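Local coordinates for protein AvrA (Salmonella typhimurium, PDB 6BE0) that probably transfers acetyl groups from acetyl-CoA to serine and threonine residues of target proteins, and binds inositol hexakisphosphate and coenzyme A, at residues Arg113-Val127 against Cys186-Gln198. Numbering follows the deposited sequence.
With IHP (inositol hexakisphosphate), chain B.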
ATOM      1  N   ARG A 113       5.041  -8.682   5.743  1.00 31.59           N
ATOM      2  CA  ARG A 113       3.995  -7.758   5.322  1.00 31.12           C
ATOM      3  C   ARG A 113       2.675  -8.487   5.146  1.00 30.84           C
ATOM      4  O   ARG A 113       2.646  -9.694   4.908  1.00 31.01           O
ATOM      5  CB  ARG A 113       4.376  -7.052   4.019  1.00 31.17           C
ATOM      6  CG  ARG A 113       5.508  -6.057   4.168  1.00 31.49           C
ATOM      7  CD  ARG A 113       6.859  -6.722   3.987  1.00 32.09           C
ATOM      8  NE  ARG A 113       7.942  -5.917   4.539  1.00 33.39           N
ATOM      9  CZ  ARG A 113       9.203  -6.324   4.638  1.00 33.17           C
ATOM     10  NH1 ARG A 113       9.551  -7.537   4.221  1.00 33.74           N
ATOM     11  NH2 ARG A 113      10.119  -5.517   5.157  1.00 33.63           N
ATOM     12  N   PHE A 114       1.583  -7.742   5.264  1.00 29.34           N
ATOM     13  CA  PHE A 114       0.249  -8.311   5.158  1.00 29.17           C
ATOM     14  C   PHE A 114      -0.658  -7.442   4.309  1.00 28.93           C
ATOM     15  O   PHE A 114      -0.798  -6.254   4.579  1.00 28.80           O
ATOM     16  CB  PHE A 114      -0.371  -8.477   6.544  1.00 29.16           C
ATOM     17  CG  PHE A 114       0.442  -9.325   7.477  1.00 29.48           C
ATOM     18  CD1 PHE A 114       1.387  -8.750   8.310  1.00 29.65           C
ATOM     19  CD2 PHE A 114       0.255 -10.696   7.528  1.00 29.69           C
ATOM     20  CE1 PHE A 114       2.134  -9.528   9.173  1.00 30.05           C
ATOM     21  CE2 PHE A 114       1.000 -11.479   8.389  1.00 30.06           C
ATOM     22  CZ  PHE A 114       1.940 -10.894   9.213  1.00 30.25           C
ATOM     23  N   LEU A 115      -1.264  -8.033   3.283  1.00 28.81           N
ATOM     24  CA  LEU A 115      -2.400  -7.412   2.614  1.00 28.69           C
ATOM     25  C   LEU A 115      -3.658  -7.874   3.325  1.00 28.69           C
ATOM     26  O   LEU A 115      -3.965  -9.068   3.341  1.00 28.88           O
ATOM     27  CB  LEU A 115      -2.461  -7.775   1.130  1.00 28.88           C
ATOM     28  CG  LEU A 115      -1.324  -7.290   0.230  1.00 29.02           C
ATOM     29  CD1 LEU A 115      -1.708  -7.507  -1.223  1.00 29.28           C
ATOM     30  CD2 LEU A 115      -0.984  -5.829   0.481  1.00 28.87           C
ATOM     31  N   VAL A 116      -4.379  -6.928   3.917  1.00 28.57           N
ATOM     32  CA  VAL A 116      -5.549  -7.246   4.723  1.00 28.68           C
ATOM     33  C   VAL A 116      -6.805  -6.580   4.175  1.00 28.74           C
ATOM     34  O   VAL A 116      -6.847  -5.366   3.986  1.00 28.64           O
ATOM     35  CB  VAL A 116      -5.344  -6.827   6.202  1.00 28.67           C
ATOM     36  CG1 VAL A 116      -4.899  -5.367   6.308  1.00 28.52           C
ATOM     37  CG2 VAL A 116      -6.610  -7.084   7.022  1.00 28.89           C
ATOM     38  N   ASN A 117      -7.823  -7.393   3.912  1.00 29.00           N
ATOM     39  CA  ASN A 117      -9.148  -6.877   3.605  1.00 29.22           C
ATOM     40  C   ASN A 117      -9.869  -6.553   4.904  1.00 29.36           C
ATOM     41  O   ASN A 117     -10.311  -7.451   5.620  1.00 29.61           O
ATOM     42  CB  ASN A 117      -9.958  -7.878   2.782  1.00 29.59           C
ATOM     43  CG  ASN A 117     -11.302  -7.319   2.349  1.00 29.94           C
ATOM     44  OD1 ASN A 117     -11.565  -6.123   2.490  1.00 29.87           O
ATOM     45  ND2 ASN A 117     -12.158  -8.180   1.813  1.00 30.40           N
ATOM     46  N   MET A 118      -9.980  -5.265   5.207  1.00 49.61           N
ATOM     47  CA  MET A 118     -10.519  -4.825   6.486  1.00 50.05           C
ATOM     48  C   MET A 118     -12.041  -4.801   6.461  1.00 49.20           C
ATOM     49  O   MET A 118     -12.687  -4.887   7.504  1.00 59.11           O
ATOM     50  CB  MET A 118      -9.977  -3.439   6.841  1.00 48.55           C
ATOM     51  CG  MET A 118      -8.504  -3.244   6.498  1.00 48.21           C
ATOM     52  SD  MET A 118      -7.595  -2.334   7.755  1.00 53.84           S
ATOM     53  CE  MET A 118      -7.098  -3.677   8.814  1.00 50.11           C
ATOM     54  N   GLY A 119     -12.610  -4.689   5.268  1.00 42.13           N
ATOM     55  CA  GLY A 119     -14.052  -4.631   5.115  1.00 50.90           C
ATOM     56  C   GLY A 119     -14.719  -5.977   5.316  1.00 47.19           C
ATOM     57  O   GLY A 119     -14.084  -7.023   5.179  1.00 52.80           O
ATOM     58  N   SER A 120     -16.008  -5.944   5.647  1.00 58.02           N
ATOM     59  CA  SER A 120     -16.819  -7.153   5.749  1.00 55.35           C
ATOM     60  C   SER A 120     -17.708  -7.293   4.516  1.00 55.14           C
ATOM     61  O   SER A 120     -17.433  -8.100   3.630  1.00 60.81           O
ATOM     62  CB  SER A 120     -17.674  -7.124   7.016  1.00 55.33           C
ATOM     63  OG  SER A 120     -18.700  -8.099   6.954  1.00 64.21           O
ATOM     64  N   SER A 121     -18.763  -6.487   4.456  1.00 48.66           N
ATOM     65  CA  SER A 121     -19.673  -6.492   3.315  1.00 55.85           C
ATOM     66  C   SER A 121     -19.117  -5.686   2.144  1.00 61.45           C
ATOM     67  O   SER A 121     -19.855  -5.324   1.227  1.00 50.16           O
ATOM     68  CB  SER A 121     -21.040  -5.931   3.715  1.00 50.70           C
ATOM     69  OG  SER A 121     -21.963  -6.035   2.644  1.00 55.39           O
ATOM     70  N   GLY A 122     -17.818  -5.400   2.181  1.00 54.12           N
ATOM     71  CA  GLY A 122     -17.164  -4.672   1.112  1.00 43.80           C
ATOM     72  C   GLY A 122     -15.686  -4.997   1.077  1.00 41.96           C
ATOM     73  O   GLY A 122     -15.212  -5.834   1.847  1.00 44.48           O
ATOM     74  N   ILE A 123     -14.962  -4.334   0.182  1.00 31.31           N
ATOM     75  CA  ILE A 123     -13.531  -4.561   0.022  1.00 30.72           C
ATOM     76  C   ILE A 123     -12.738  -3.304   0.354  1.00 30.29           C
ATOM     77  O   ILE A 123     -12.918  -2.261  -0.273  1.00 30.42           O
ATOM     78  CB  ILE A 123     -13.186  -5.007  -1.413  1.00 30.87           C
ATOM     79  CG1 ILE A 123     -13.978  -6.263  -1.785  1.00 31.41           C
ATOM     80  CG2 ILE A 123     -11.687  -5.272  -1.547  1.00 30.37           C
ATOM     81  CD1 ILE A 123     -13.941  -6.596  -3.261  1.00 31.87           C
ATOM     82  N   HIS A 124     -11.864  -3.414   1.348  1.00 30.27           N
ATOM     83  CA  HIS A 124     -10.896  -2.368   1.641  1.00 29.91           C
ATOM     84  C   HIS A 124      -9.565  -3.015   2.001  1.00 29.53           C
ATOM     85  O   HIS A 124      -9.343  -3.427   3.142  1.00 29.42           O
ATOM     86  CB  HIS A 124     -11.374  -1.459   2.774  1.00 29.98           C
ATOM     87  CG  HIS A 124     -10.482  -0.280   3.008  1.00 29.75           C
ATOM     88  ND1 HIS A 124     -10.452   0.810   2.168  1.00 29.85           N
ATOM     89  CD2 HIS A 124      -9.572  -0.030   3.983  1.00 29.52           C
ATOM     90  CE1 HIS A 124      -9.572   1.685   2.613  1.00 29.69           C
ATOM     91  NE2 HIS A 124      -9.023   1.201   3.714  1.00 29.69           N
ATOM     92  N   ILE A 125      -8.687  -3.105   1.009  1.00 31.19           N
ATOM     93  CA  ILE A 125      -7.401  -3.764   1.174  1.00 30.96           C
ATOM     94  C   ILE A 125      -6.322  -2.758   1.555  1.00 30.76           C
ATOM     95  O   ILE A 125      -6.036  -1.828   0.801  1.00 30.81           O
ATOM     96  CB  ILE A 125      -6.996  -4.506  -0.116  1.00 31.10           C
ATOM     97  CG1 ILE A 125      -8.008  -5.617  -0.415  1.00 31.40           C
ATOM     98  CG2 ILE A 125      -5.591  -5.089   0.012  1.00 30.97           C
ATOM     99  CD1 ILE A 125      -7.859  -6.242  -1.786  1.00 34.63           C
ATOM    100  N   SER A 126      -5.738  -2.950   2.735  1.00 28.78           N
ATOM    101  CA  SER A 126      -4.617  -2.137   3.199  1.00 28.69           C
ATOM    102  C   SER A 126      -3.363  -2.998   3.298  1.00 28.67           C
ATOM    103  O   SER A 126      -3.421  -4.212   3.101  1.00 28.70           O
ATOM    104  CB  SER A 126      -4.926  -1.505   4.557  1.00 28.71           C
ATOM    105  OG  SER A 126      -6.090  -0.703   4.495  1.00 31.54           O
ATOM    106  N   VAL A 127      -2.234  -2.365   3.602  1.00 28.38           N
ATOM    107  CA  VAL A 127      -0.982  -3.086   3.799  1.00 28.48           C
ATOM    108  C   VAL A 127      -0.419  -2.799   5.188  1.00 28.56           C
ATOM    109  O   VAL A 127      -0.440  -1.661   5.656  1.00 28.61           O
ATOM    110  CB  VAL A 127       0.065  -2.723   2.720  1.00 28.66           C
ATOM    111  CG1 VAL A 127       0.421  -1.244   2.773  1.00 28.76           C
ATOM    112  CG2 VAL A 127       1.312  -3.588   2.873  1.00 28.89           C
ATOM    113  N   CYS A 186      -7.483   0.339  -3.995  1.00 29.14           N
ATOM    114  CA  CYS A 186      -6.880   0.042  -2.699  1.00 28.80           C
ATOM    115  C   CYS A 186      -5.934  -1.154  -2.781  1.00 28.18           C
ATOM    116  O   CYS A 186      -4.856  -1.143  -2.188  1.00 27.66           O
ATOM    117  CB  CYS A 186      -7.961  -0.216  -1.642  1.00 29.82           C
ATOM    118  SG  CYS A 186      -9.091  -1.588  -1.994  1.00 40.18           S
ATOM    119  N   GLY A 187      -6.340  -2.178  -3.524  1.00 28.51           N
ATOM    120  CA  GLY A 187      -5.534  -3.376  -3.676  1.00 28.37           C
ATOM    121  C   GLY A 187      -4.205  -3.136  -4.372  1.00 27.81           C
ATOM    122  O   GLY A 187      -3.173  -3.638  -3.936  1.00 27.59           O
ATOM    123  N   ILE A 188      -4.227  -2.364  -5.453  1.00 30.01           N
ATOM    124  CA  ILE A 188      -3.019  -2.107  -6.232  1.00 29.85           C
ATOM    125  C   ILE A 188      -2.014  -1.290  -5.427  1.00 29.39           C
ATOM    126  O   ILE A 188      -0.824  -1.604  -5.411  1.00 31.16           O
ATOM    127  CB  ILE A 188      -3.332  -1.362  -7.550  1.00 30.40           C
ATOM    128  CG1 ILE A 188      -4.437  -2.079  -8.331  1.00 31.10           C
ATOM    129  CG2 ILE A 188      -2.071  -1.229  -8.408  1.00 30.92           C
ATOM    130  CD1 ILE A 188      -4.119  -3.523  -8.682  1.00 33.02           C
ATOM    131  N   PHE A 189      -2.498  -0.243  -4.765  1.00 29.15           N
ATOM    132  CA  PHE A 189      -1.643   0.593  -3.930  1.00 30.75           C
ATOM    133  C   PHE A 189      -0.986  -0.230  -2.826  1.00 32.42           C
ATOM    134  O   PHE A 189       0.213  -0.113  -2.588  1.00 31.80           O
ATOM    135  CB  PHE A 189      -2.442   1.745  -3.316  1.00 29.29           C
ATOM    136  CG  PHE A 189      -2.490   2.978  -4.175  1.00 29.89           C
ATOM    137  CD1 PHE A 189      -1.503   3.943  -4.074  1.00 30.75           C
ATOM    138  CD2 PHE A 189      -3.521   3.174  -5.078  1.00 30.28           C
ATOM    139  CE1 PHE A 189      -1.542   5.079  -4.860  1.00 33.63           C
ATOM    140  CE2 PHE A 189      -3.564   4.307  -5.868  1.00 32.63           C
ATOM    141  CZ  PHE A 189      -2.573   5.261  -5.757  1.00 31.63           C
ATOM    142  N   SER A 190      -1.773  -1.071  -2.162  1.00 26.74           N
ATOM    143  CA  SER A 190      -1.266  -1.854  -1.042  1.00 26.73           C
ATOM    144  C   SER A 190      -0.258  -2.903  -1.509  1.00 26.80           C
ATOM    145  O   SER A 190       0.741  -3.165  -0.835  1.00 26.89           O
ATOM    146  CB  SER A 190      -2.422  -2.527  -0.299  1.00 27.12           C
ATOM    147  OG  SER A 190      -3.259  -1.566   0.324  1.00 27.93           O
ATOM    148  N   LEU A 191      -0.523  -3.500  -2.667  1.00 29.35           N
ATOM    149  CA  LEU A 191       0.374  -4.501  -3.229  1.00 31.85           C
ATOM    150  C   LEU A 191       1.708  -3.875  -3.610  1.00 30.06           C
ATOM    151  O   LEU A 191       2.767  -4.444  -3.354  1.00 32.51           O
ATOM    152  CB  LEU A 191      -0.263  -5.167  -4.450  1.00 30.46           C
ATOM    153  CG  LEU A 191       0.574  -6.232  -5.164  1.00 31.49           C
ATOM    154  CD1 LEU A 191       0.967  -7.361  -4.220  1.00 31.90           C
ATOM    155  CD2 LEU A 191      -0.192  -6.776  -6.358  1.00 34.70           C
ATOM    156  N   ALA A 192       1.650  -2.700  -4.225  1.00 27.69           N
ATOM    157  CA  ALA A 192       2.855  -1.988  -4.635  1.00 28.30           C
ATOM    158  C   ALA A 192       3.667  -1.557  -3.420  1.00 28.19           C
ATOM    159  O   ALA A 192       4.880  -1.769  -3.365  1.00 28.93           O
ATOM    160  CB  ALA A 192       2.493  -0.782  -5.488  1.00 28.55           C
ATOM    161  N   LEU A 193       2.990  -0.951  -2.449  1.00 30.03           N
ATOM    162  CA  LEU A 193       3.638  -0.510  -1.219  1.00 32.52           C
ATOM    163  C   LEU A 193       4.276  -1.680  -0.476  1.00 33.63           C
ATOM    164  O   LEU A 193       5.349  -1.541   0.107  1.00 30.10           O
ATOM    165  CB  LEU A 193       2.632   0.200  -0.312  1.00 29.08           C
ATOM    166  CG  LEU A 193       2.136   1.566  -0.794  1.00 29.34           C
ATOM    167  CD1 LEU A 193       1.020   2.071   0.108  1.00 33.16           C
ATOM    168  CD2 LEU A 193       3.273   2.571  -0.859  1.00 34.60           C
ATOM    169  N   ALA A 194       3.612  -2.832  -0.505  1.00 27.56           N
ATOM    170  CA  ALA A 194       4.125  -4.027   0.157  1.00 27.96           C
ATOM    171  C   ALA A 194       5.524  -4.364  -0.348  1.00 28.84           C
ATOM    172  O   ALA A 194       6.423  -4.664   0.438  1.00 29.40           O
ATOM    173  CB  ALA A 194       3.186  -5.201  -0.063  1.00 28.00           C
ATOM    174  N   LYS A 195       5.703  -4.303  -1.663  1.00 29.25           N
ATOM    175  CA  LYS A 195       6.992  -4.600  -2.270  1.00 30.57           C
ATOM    176  C   LYS A 195       8.009  -3.503  -1.962  1.00 31.11           C
ATOM    177  O   LYS A 195       9.195  -3.779  -1.799  1.00 32.33           O
ATOM    178  CB  LYS A 195       6.839  -4.788  -3.783  1.00 31.26           C
ATOM    179  CG  LYS A 195       6.576  -6.236  -4.191  1.00 31.91           C
ATOM    180  CD  LYS A 195       5.426  -6.374  -5.183  1.00 31.69           C
ATOM    181  CE  LYS A 195       5.787  -5.851  -6.563  1.00 38.57           C
ATOM    182  NZ  LYS A 195       4.696  -6.108  -7.548  1.00 34.68           N
ATOM    183  N   LYS A 196       7.541  -2.262  -1.869  1.00 30.50           N
ATOM    184  CA  LYS A 196       8.416  -1.144  -1.528  1.00 31.29           C
ATOM    185  C   LYS A 196       8.839  -1.191  -0.059  1.00 31.27           C
ATOM    186  O   LYS A 196       9.944  -0.772   0.286  1.00 32.46           O
ATOM    187  CB  LYS A 196       7.728   0.189  -1.831  1.00 30.96           C
ATOM    188  CG  LYS A 196       7.577   0.493  -3.317  1.00 31.55           C
ATOM    189  CD  LYS A 196       8.929   0.737  -3.976  1.00 33.52           C
ATOM    190  CE  LYS A 196       8.784   1.086  -5.449  1.00 34.83           C
ATOM    191  NZ  LYS A 196       8.286  -0.064  -6.257  1.00 34.22           N
ATOM    192  N   LEU A 197       7.959  -1.697   0.803  1.00 33.11           N
ATOM    193  CA  LEU A 197       8.282  -1.853   2.218  1.00 36.54           C
ATOM    194  C   LEU A 197       9.492  -2.769   2.394  1.00 34.86           C
ATOM    195  O   LEU A 197      10.267  -2.619   3.339  1.00 35.20           O
ATOM    196  CB  LEU A 197       7.084  -2.410   2.992  1.00 38.65           C
ATOM    197  CG  LEU A 197       5.926  -1.447   3.267  1.00 34.59           C
ATOM    198  CD1 LEU A 197       4.710  -2.211   3.776  1.00 32.11           C
ATOM    199  CD2 LEU A 197       6.332  -0.371   4.258  1.00 32.49           C
ATOM    200  N   GLN A 198       9.644  -3.719   1.476  1.00 48.78           N
ATOM    201  CA  GLN A 198      10.789  -4.623   1.486  1.00 50.24           C
ATOM    202  C   GLN A 198      12.041  -3.924   0.965  1.00 51.74           C
ATOM    203  O   GLN A 198      13.101  -3.990   1.583  1.00 53.06           O
ATOM    204  CB  GLN A 198      10.486  -5.868   0.644  1.00 53.87           C
ATOM    205  CG  GLN A 198      11.715  -6.625   0.145  1.00 56.36           C
ATOM    206  CD  GLN A 198      12.647  -7.044   1.262  1.00 56.73           C
ATOM    207  OE1 GLN A 198      12.249  -7.108   2.426  1.00 64.88           O
ATOM    208  NE2 GLN A 198      13.898  -7.330   0.914  1.00 58.99           N
TER
HETATM  209  C1  IHP B 301      10.207  -1.897 -10.345  1.00 78.54           C
HETATM  210  C2  IHP B 301       8.756  -1.707  -9.919  1.00 69.88           C
HETATM  211  C3  IHP B 301       8.102  -0.570 -10.686  1.00 67.42           C
HETATM  212  C4  IHP B 301       8.245  -0.777 -12.180  1.00 79.01           C
HETATM  213  C5  IHP B 301       9.721  -0.755 -12.532  1.00 73.21           C
HETATM  214  C6  IHP B 301      10.441  -1.911 -11.855  1.00 78.55           C
HETATM  215  O11 IHP B 301      10.686  -3.096  -9.764  1.00 69.77           O
HETATM  216  P1  IHP B 301      11.626  -2.985  -8.480  1.00 75.18           P
HETATM  217  O21 IHP B 301      11.269  -4.081  -7.500  1.00 93.13           O
HETATM  218  O31 IHP B 301      11.442  -1.649  -7.793  1.00 74.01           O
HETATM  219  O41 IHP B 301      13.062  -3.141  -8.905  1.00 86.31           O
HETATM  220  O12 IHP B 301       8.018  -2.936 -10.101  1.00 69.12           O
HETATM  221  P2  IHP B 301       7.402  -3.682  -8.847  1.00 49.55           P
HETATM  222  O22 IHP B 301       8.454  -3.903  -7.786  1.00 36.70           O
HETATM  223  O32 IHP B 301       6.282  -2.871  -8.241  1.00 53.55           O
HETATM  224  O42 IHP B 301       6.862  -5.026  -9.281  1.00 27.05           O
HETATM  225  O13 IHP B 301       6.727  -0.463 -10.316  1.00 55.70           O
HETATM  226  P3  IHP B 301       6.244   0.798  -9.471  1.00 49.28           P
HETATM  227  O23 IHP B 301       5.219   0.365  -8.452  1.00 38.31           O
HETATM  228  O33 IHP B 301       7.404   1.448  -8.753  1.00 28.69           O
HETATM  229  O43 IHP B 301       5.610   1.807 -10.393  1.00 37.48           O
HETATM  230  O14 IHP B 301       7.482   0.205 -12.907  1.00100.62           O
HETATM  231  P4  IHP B 301       7.867   1.768 -13.006  1.00 55.44           P
HETATM  232  O24 IHP B 301       6.623   2.600 -12.789  1.00 41.12           O
HETATM  233  O34 IHP B 301       8.901   2.164 -11.977  1.00 48.71           O
HETATM  234  O44 IHP B 301       8.388   2.075 -14.383  1.00 48.35           O
HETATM  235  O15 IHP B 301       9.929  -0.810 -13.944  1.00 75.85           O
HETATM  236  P5  IHP B 301      11.195  -0.080 -14.556  1.00 52.27           P
HETATM  237  O25 IHP B 301      12.197   0.227 -13.464  1.00 33.57           O
HETATM  238  O35 IHP B 301      11.832  -0.980 -15.585  1.00 41.35           O
HETATM  239  O45 IHP B 301      10.793   1.214 -15.220  1.00 47.66           O
HETATM  240  O16 IHP B 301      10.029  -3.153 -12.422  1.00 80.80           O
HETATM  241  P6  IHP B 301      11.116  -4.176 -12.888  1.00 54.83           P
HETATM  242  O26 IHP B 301      10.471  -5.263 -13.708  1.00 38.91           O
HETATM  243  O36 IHP B 301      12.158  -3.477 -13.722  1.00 57.44           O
HETATM  244  O46 IHP B 301      11.782  -4.811 -11.693  1.00 45.69           O
HETATM  245  O   HOH W   1       9.871  -2.757   5.977  1.00 35.02           O
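The probable catalytic site of this YopJ-family protein lies where C186, at the start of helix 186-199, meets H124 and I125. H124 NE2 is hydrogen-bonded to E143 OE1, and this grouping is consistent with the Cys-His-Glu triad of YopJ-family acetyltransferases. The chi1 of C186 (59°) sets SG between its backbone N and carbonyl carbon, facing the strand. I125 N donates to C186 SG at 3.4 Å, almost straight at 170°. H124 CA lies 4.1 Å from the same sulfur. One turn on, S190 OG is 2.8 Å from I125 O and 3.0 Å from C186 O. It lies between the two carbonyl oxygens and can give its proton to only one at a time. G187 has no side chain, and I125 CB packs against its CA. Strand 125-127 runs 17° from the helix, with the axes 6.8 Å apart at their closest.

Farther along, V127 packs on the helix. Its CG1 meets L193 CB, while CG2 touches A194 CB and L197 CD1. L115 lays CD2 against the S190 backbone and CD1 against L191 CD1. R113 bends at its second torsion and slides past L197. Q198 CA sits over one face of the R113 guanidinium, toward the rim, and a water in plane at the edge bridges R113 NH2 to L197 O. R113 also makes a salt bridge with D129 and a hydrogen bond to L86 O.

K195 and K196 lead away from the strands to inositol hexakisphosphate. K196 NZ donates to O33 at 3.0 Å. K195 NZ makes a weak bond to O42 and a salt bridge to E295. The helix thus lies between the central sheet and the inositol phosphate. Helix 65-82 touches both L115 and L191, helix 287-300 packs on I188, F189 and L191, and helix 94-106 covers F114 on the other face of the sheet.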